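PDB 3SF6: glutaryl-CoA dehydrogenase from Mycobacterium smegmatis, which belongs to the acyl-CoA dehydrogenase family of flavoproteins and is modelled here with dihydroflavine-adenine dinucleotide. Local coordinates for residues T249-G252 and A253-C257; D275-E278 and T279-Y283. All coordinates share one frame; numbering follows the deposited sequence.

Contact 1. Residues T249-G252 and A253-C257; sequences TSLG and APLRC. With SO4 (sulfate ion), chain M.
The carbonyl of S250 receives the N-H of A253, its O atom 3.1 Å from A253 N. P254, next in line, has no N-H to offer the same oxygen. The two N-H groups before that of A253, those of L251 and G252, find acceptors in a sulfate ion and in the hydroxyl of S250. The OG of S250 sits between its own N and carbonyl carbon (chi1 72°), where it accepts from G252 N at 3.1 Å. L251 N gives a nearly straight bond (170°) to O4 of the sulfate, 2.9 Å away and probably from the crystallisation liquor; I201 N binds the same ion. Regular helical bonding then takes over, L255 N to L251 O at 3.2 Å and R256 N to G252 O at 2.8 Å. On the apolar side, the side chains of L251 and P254 cross at about a right angle, with L251 CD1 4.1 Å from P254 CG, while L251 CG meets L255 CD1. R256 NH2 is hydrogen-bonded to Y121 OH on helix 106-126, and A253 and P254 pack on W194 of strand 190-197. S250 is thus a serine N-cap, opening helix 252-286 where the chain passes from the beta strands into the C-terminal helical domain.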
loop_
_atom_site.group_PDB
_atom_site.type_symbol
_atom_site.label_atom_id
_atom_site.label_comp_id
_atom_site.label_asym_id
_atom_site.label_seq_id
_atom_site.Cartn_x
_atom_site.Cartn_y
_atom_site.Cartn_z
ATOM N N THR A 249 -7.574 -8.346 -40.996
ATOM C CA THR A 249 -8.302 -9.616 -41.193
ATOM C C THR A 249 -8.608 -10.361 -39.877
ATOM O O THR A 249 -9.099 -11.501 -39.891
ATOM C CB THR A 249 -7.563 -10.552 -42.157
ATOM O OG1 THR A 249 -6.278 -10.861 -41.621
ATOM C CG2 THR A 249 -7.423 -9.918 -43.574
ATOM N N SER A 250 -8.339 -9.725 -38.748
ATOM C CA SER A 250 -8.611 -10.349 -37.456
ATOM C C SER A 250 -8.607 -9.308 -36.358
ATOM O O SER A 250 -8.283 -8.154 -36.594
ATOM C CB SER A 250 -7.542 -11.400 -37.145
ATOM O OG SER A 250 -6.303 -10.769 -36.823
ATOM N N LEU A 251 -8.935 -9.742 -35.141
ATOM C CA LEU A 251 -8.853 -8.883 -33.953
ATOM C C LEU A 251 -7.444 -8.346 -33.746
ATOM O O LEU A 251 -7.225 -7.299 -33.128
ATOM C CB LEU A 251 -9.322 -9.657 -32.701
ATOM C CG LEU A 251 -9.559 -8.810 -31.440
ATOM C CD1 LEU A 251 -10.769 -7.828 -31.576
ATOM C CD2 LEU A 251 -9.722 -9.753 -30.229
ATOM N N GLY A 252 -6.439 -9.053 -34.249
ATOM C CA GLY A 252 -5.093 -8.532 -34.125
ATOM C C GLY A 252 -4.876 -7.154 -34.751
ATOM O O GLY A 252 -4.021 -6.392 -34.267
ATOM N N ALA A 253 -5.652 -6.791 -35.780
ATOM C CA ALA A 253 -5.500 -5.444 -36.397
ATOM C C ALA A 253 -5.828 -4.322 -35.412
ATOM O O ALA A 253 -4.973 -3.476 -35.187
ATOM C CB ALA A 253 -6.321 -5.324 -37.707
ATOM N N PRO A 254 -7.028 -4.313 -34.794
ATOM C CA PRO A 254 -7.224 -3.213 -33.859
ATOM C C PRO A 254 -6.274 -3.265 -32.663
ATOM O O PRO A 254 -5.869 -2.219 -32.147
ATOM C CB PRO A 254 -8.693 -3.378 -33.411
ATOM C CG PRO A 254 -9.067 -4.785 -33.794
ATOM C CD PRO A 254 -8.294 -5.030 -35.049
ATOM N N LEU A 255 -5.923 -4.466 -32.228
ATOM C CA LEU A 255 -4.972 -4.617 -31.131
ATOM C C LEU A 255 -3.600 -4.069 -31.458
ATOM O O LEU A 255 -2.941 -3.523 -30.568
ATOM C CB LEU A 255 -4.849 -6.082 -30.634
ATOM C CG LEU A 255 -6.134 -6.688 -30.045
ATOM C CD1 LEU A 255 -5.937 -8.122 -29.551
ATOM C CD2 LEU A 255 -6.683 -5.836 -28.952
ATOM N N ARG A 256 -3.143 -4.194 -32.700
ATOM C CA ARG A 256 -1.856 -3.555 -33.061
ATOM C C ARG A 256 -1.934 -2.041 -32.913
ATOM O O ARG A 256 -0.967 -1.410 -32.487
ATOM C CB ARG A 256 -1.434 -3.891 -34.493
ATOM C CG ARG A 256 -0.744 -5.236 -34.722
ATOM C CD ARG A 256 -0.303 -5.373 -36.242
ATOM N NE ARG A 256 0.454 -4.196 -36.711
ATOM C CZ ARG A 256 0.879 -3.990 -37.973
ATOM N NH1 ARG A 256 0.605 -4.860 -38.940
ATOM N NH2 ARG A 256 1.566 -2.887 -38.283
ATOM N N CYS A 257 -3.082 -1.465 -33.277
ATOM C CA CYS A 257 -3.286 -0.018 -33.132
ATOM C C CYS A 257 -3.216 0.336 -31.642
ATOM O O CYS A 257 -2.550 1.308 -31.244
ATOM C CB CYS A 257 -4.637 0.415 -33.677
ATOM S SG CYS A 257 -4.882 -0.015 -35.429
HETATM S S SO4 M . -11.024 -12.979 -35.552
HETATM O O1 SO4 M . -10.387 -14.188 -36.035
HETATM O O2 SO4 M . -12.244 -13.348 -34.821
HETATM O O3 SO4 M . -11.391 -12.180 -36.681
HETATM O O4 SO4 M . -10.050 -12.354 -34.620
#

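Contact 2. Residues D275-E278 and T279-Y283; sequences DCLE and TALAY
L277 overlaps L281 one turn further along, its CD1 3.9 Å from L281 CD1, in an i to i+4 ridge on helix 252-286 of the C-terminal helical domain of the acyl-CoA dehydrogenase fold. The two side chains cross obliquely. L277 holds CG anti to its own nitrogen (chi1 173°), whereas L281 turns CG beside its nitrogen, and the branches therefore converge. Helix 298-327 covers this ridge, with M307, T308 and Y311 on L277 and L304 on L281; L396 of a second subunit also packs on L281. Beneath the leucines, L281 N reaches L277 O at 2.8 Å, and A280 N and A282 N continue the pattern to C276 O and E278 O. Around the helix from the leucines, C276 rests on A350 and A353 of helix 332-357. The carboxylate of the buried D275 is held by H371 through a hydrogen bond to OD2 and by K50 through a salt bridge to OD1; the K50 charge would be expected to favour the ionised form. The carbonyl of D275 is gripped twice by T279, whose chi1 of -65° places OG1 beside its own N, facing the carbonyl oxygen one turn back. T279 N lies 3.1 Å from D275 O and T279 OG1 donates to D275 O at 2.8 Å, the two arriving from opposite faces of the carbonyl plane.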
loop_
_atom_site.group_PDB
_atom_site.type_symbol
_atom_site.label_atom_id
_atom_site.label_comp_id
_atom_site.label_asym_id
_atom_site.label_seq_id
_atom_site.Cartn_x
_atom_site.Cartn_y
_atom_site.Cartn_z
ATOM N N ASP A 275 4.020 17.218 -13.773
ATOM C CA ASP A 275 3.396 18.505 -13.523
ATOM C C ASP A 275 2.914 18.551 -12.064
ATOM O O ASP A 275 3.112 19.546 -11.361
ATOM C CB ASP A 275 2.218 18.693 -14.495
ATOM C CG ASP A 275 1.942 20.141 -14.783
ATOM O OD1 ASP A 275 2.962 20.831 -15.152
ATOM O OD2 ASP A 275 0.748 20.589 -14.789
ATOM N N CYS A 276 2.314 17.456 -11.594
ATOM C CA CYS A 276 1.873 17.405 -10.208
ATOM C C CYS A 276 3.048 17.413 -9.211
ATOM O O CYS A 276 2.982 18.088 -8.186
ATOM C CB CYS A 276 1.014 16.170 -9.970
ATOM S SG CYS A 276 -0.571 16.188 -10.844
ATOM N N LEU A 277 4.075 16.626 -9.493
ATOM C CA LEU A 277 5.251 16.561 -8.615
ATOM C C LEU A 277 5.936 17.926 -8.531
ATOM O O LEU A 277 6.250 18.391 -7.425
ATOM C CB LEU A 277 6.207 15.480 -9.092
ATOM C CG LEU A 277 7.546 15.373 -8.410
ATOM C CD1 LEU A 277 7.382 15.238 -6.887
ATOM C CD2 LEU A 277 8.302 14.160 -8.978
ATOM N N GLU A 278 6.139 18.577 -9.687
ATOM C CA GLU A 278 6.749 19.901 -9.717
ATOM C C GLU A 278 5.926 20.923 -8.913
ATOM O O GLU A 278 6.486 21.769 -8.215
ATOM C CB GLU A 278 6.885 20.400 -11.157
ATOM C CG GLU A 278 7.954 19.658 -11.929
ATOM C CD GLU A 278 8.085 20.105 -13.400
ATOM O OE1 GLU A 278 7.270 20.950 -13.891
ATOM O OE2 GLU A 278 9.047 19.601 -14.028
ATOM N N THR A 279 4.618 20.804 -9.011
ATOM C CA THR A 279 3.701 21.663 -8.288
ATOM C C THR A 279 3.894 21.459 -6.772
ATOM O O THR A 279 4.028 22.443 -6.017
ATOM C CB THR A 279 2.239 21.419 -8.731
ATOM O OG1 THR A 279 2.071 21.810 -10.109
ATOM C CG2 THR A 279 1.292 22.241 -7.839
ATOM N N ALA A 280 3.910 20.212 -6.338
ATOM C CA ALA A 280 4.081 19.875 -4.919
ATOM C C ALA A 280 5.445 20.297 -4.402
ATOM O O ALA A 280 5.544 20.783 -3.267
ATOM C CB ALA A 280 3.860 18.367 -4.671
ATOM N N LEU A 281 6.493 20.125 -5.208
ATOM C CA LEU A 281 7.851 20.515 -4.813
ATOM C C LEU A 281 7.958 22.023 -4.604
ATOM O O LEU A 281 8.482 22.503 -3.577
ATOM C CB LEU A 281 8.910 20.050 -5.804
ATOM C CG LEU A 281 9.227 18.556 -5.775
ATOM C CD1 LEU A 281 9.932 18.119 -7.069
ATOM C CD2 LEU A 281 10.066 18.238 -4.531
ATOM N N ALA A 282 7.412 22.786 -5.548
ATOM C CA ALA A 282 7.439 24.244 -5.441
ATOM C C ALA A 282 6.655 24.731 -4.238
ATOM O O ALA A 282 7.112 25.601 -3.482
ATOM C CB ALA A 282 6.911 24.878 -6.746
ATOM N N TYR A 283 5.486 24.129 -4.021
ATOM C CA TYR A 283 4.621 24.512 -2.917
ATOM C C TYR A 283 5.285 24.160 -1.590
ATOM O O TYR A 283 5.226 24.916 -0.617
ATOM C CB TYR A 283 3.276 23.792 -3.001
ATOM C CG TYR A 283 2.211 24.454 -2.130
ATOM C CD1 TYR A 283 1.636 25.656 -2.510
ATOM C CD2 TYR A 283 1.768 23.860 -0.945
ATOM C CE1 TYR A 283 0.664 26.265 -1.718
ATOM C CE2 TYR A 283 0.812 24.438 -0.175
ATOM C CZ TYR A 283 0.255 25.643 -0.551
ATOM O OH TYR A 283 -0.720 26.246 0.252
#

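Overall arrangement
Both contacts belong to helix 252-286, one at its opening turn and the other near its far end; their centres lie about 40 Å apart, on opposite sides of the chain's centre. Contact 1 is only partly buried, and its chemistry is that of a helix start, where N-H groups lacking a preceding turn rely on a cap and an ion. Contact 2 is mostly buried and fully helical: its backbone pairs within the helix, T279 adds a side-chain bond to it, and most of the other side chains pack on neighbouring helices and loops or, at L281, also on a second subunit. The first joins the start of the helix to strand 190-197 and helix 106-126, the second its later turns to the helical bundle.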